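PDB 5GKE: endonuclease EndoMS from Thermococcus kodakarensis KOD1, which cleaves double-stranded DNA at mismatched bases, acting as a mismatch restriction endonuclease. Local coordinates for the interface of chains A and B. Coordinates in Å, arbitrary orientation; residue numbers count along the deposited sequence, not the author numbering. Chains: chain A/B, Endonuclease EndoMS.

The interface of chains A and B. Residues chain A 126-130, 239; chain B 45-48.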
loop_
_atom_site.group_PDB
_atom_site.type_symbol
_atom_site.label_atom_id
_atom_site.label_comp_id
_atom_site.label_asym_id
_atom_site.label_seq_id
_atom_site.Cartn_x
_atom_site.Cartn_y
_atom_site.Cartn_z
ATOM N N LEU A 126 8.655 -10.598 11.479
ATOM C CA LEU A 126 9.159 -10.898 10.155
ATOM C C LEU A 126 10.641 -10.569 10.017
ATOM O O LEU A 126 11.089 -9.505 10.423
ATOM C CB LEU A 126 8.364 -10.126 9.111
ATOM C CG LEU A 126 8.885 -10.370 7.701
ATOM C CD1 LEU A 126 8.569 -11.794 7.260
ATOM C CD2 LEU A 126 8.286 -9.364 6.781
ATOM N N ALA A 127 11.412 -11.494 9.470
ATOM C CA ALA A 127 12.784 -11.177 9.106
ATOM C C ALA A 127 12.885 -11.143 7.586
ATOM O O ALA A 127 12.743 -12.171 6.925
ATOM C CB ALA A 127 13.739 -12.177 9.686
ATOM N N LEU A 128 13.109 -9.952 7.042
ATOM C CA LEU A 128 13.152 -9.753 5.595
ATOM C C LEU A 128 14.541 -9.314 5.122
ATOM O O LEU A 128 15.259 -8.608 5.829
ATOM C CB LEU A 128 12.100 -8.724 5.172
ATOM C CG LEU A 128 12.003 -8.403 3.683
ATOM C CD1 LEU A 128 10.547 -8.191 3.270
ATOM C CD2 LEU A 128 12.857 -7.182 3.332
ATOM N N THR A 129 14.910 -9.744 3.920
ATOM C CA THR A 129 16.159 -9.336 3.303
ATOM C C THR A 129 15.900 -8.968 1.844
ATOM O O THR A 129 14.844 -9.288 1.291
ATOM C CB THR A 129 17.226 -10.441 3.386
ATOM O OG1 THR A 129 18.462 -9.940 2.870
ATOM C CG2 THR A 129 16.804 -11.669 2.570
ATOM N N GLY A 130 16.865 -8.308 1.211
ATOM C CA GLY A 130 16.670 -7.827 -0.144
ATOM C C GLY A 130 16.026 -6.451 -0.166
ATOM O O GLY A 130 15.338 -6.100 -1.124
ATOM N N LYS A 239 20.544 -10.472 -0.858
ATOM C CA LYS A 239 19.778 -11.340 0.034
ATOM C C LYS A 239 20.703 -12.159 0.927
ATOM O O LYS A 239 21.503 -12.938 0.418
ATOM C CB LYS A 239 18.887 -12.275 -0.770
ATOM C CG LYS A 239 17.848 -11.600 -1.681
ATOM C CD LYS A 239 17.124 -12.681 -2.506
ATOM C CE LYS A 239 15.778 -12.251 -3.057
ATOM N NZ LYS A 239 15.109 -13.431 -3.711
ATOM N N ALA B 45 11.786 -10.182 -2.951
ATOM C CA ALA B 45 12.637 -10.138 -1.771
ATOM C C ALA B 45 12.626 -11.530 -1.129
ATOM O O ALA B 45 12.205 -12.503 -1.755
ATOM C CB ALA B 45 12.170 -9.077 -0.806
ATOM N N LYS B 46 13.141 -11.646 0.085
ATOM C CA LYS B 46 13.151 -12.934 0.771
ATOM C C LYS B 46 12.891 -12.737 2.259
ATOM O O LYS B 46 13.388 -11.771 2.844
ATOM C CB LYS B 46 14.494 -13.632 0.519
ATOM C CG LYS B 46 14.746 -14.914 1.282
ATOM C CD LYS B 46 15.733 -15.790 0.519
ATOM C CE LYS B 46 16.270 -16.924 1.373
ATOM N NZ LYS B 46 17.398 -16.442 2.225
ATOM N N SER B 47 12.097 -13.613 2.876
ATOM C CA SER B 47 11.832 -13.465 4.311
ATOM C C SER B 47 11.497 -14.748 5.064
ATOM O O SER B 47 10.976 -15.708 4.496
ATOM C CB SER B 47 10.691 -12.462 4.537
ATOM O OG SER B 47 9.413 -13.034 4.293
ATOM N N GLU B 48 11.775 -14.722 6.365
ATOM C CA GLU B 48 11.399 -15.792 7.282
ATOM C C GLU B 48 10.502 -15.271 8.396
ATOM O O GLU B 48 10.740 -14.191 8.960
ATOM C CB GLU B 48 12.644 -16.449 7.903
ATOM C CG GLU B 48 13.440 -17.340 6.947
ATOM C CD GLU B 48 12.575 -18.379 6.217
ATOM O OE1 GLU B 48 12.172 -19.385 6.842
ATOM O OE2 GLU B 48 12.301 -18.196 5.010
#
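An intermolecular antiparallel beta-sheet joins the two chains here: strand A:127-129 pairs with strand B:46-50. A:Ala127 and B:Glu48 exchange both backbone hydrogen bonds, each 2.8 Å, from A:Ala127 N to B:Glu48 O and from B:Glu48 N to A:Ala127 O. A:Thr129 and B:Lys46 form the second such pair; A:Thr129 N reaches B:Lys46 O at 2.8 Å, whereas the return bond from B:Lys46 N to A:Thr129 O is longer, 3.1 Å. A:Thr129 and B:Lys46 run side by side in the same direction, and with OG1 anti to the backbone N (chi1 -175°) it is the methyl CG2 of A:Thr129 that rests against B:Lys46 CB at 3.7 Å. B:Ser47 CB packs against its bridge partner A:Leu128, 3.8 Å from CA, and also against methyl CD1 of A:Leu126 in the loop just before the strand, 3.5 Å away. Beyond the strand, the extended chain of A:Lys239 crosses B:Lys46 obliquely, and its CE packs 4.0 Å from B:Lys46 CB while the terminal amine NZ lies 3.6 Å from the carbonyl O of B:Ala45, near but not hydrogen bonded to it. An alanine here, lacking the long chain, would probably open a gap over B:Ala45 and B:Lys46 CB and leave the carbonyl of B:Ala45 without a positive neighbour. Strand A:127-129 follows strand 114-118 and precedes helix 132-141, on the stretch that runs between the two lobes of chain A; it adds to strand B:46-50 of the other chain, and the two-fold twin does the same with the chains exchanged.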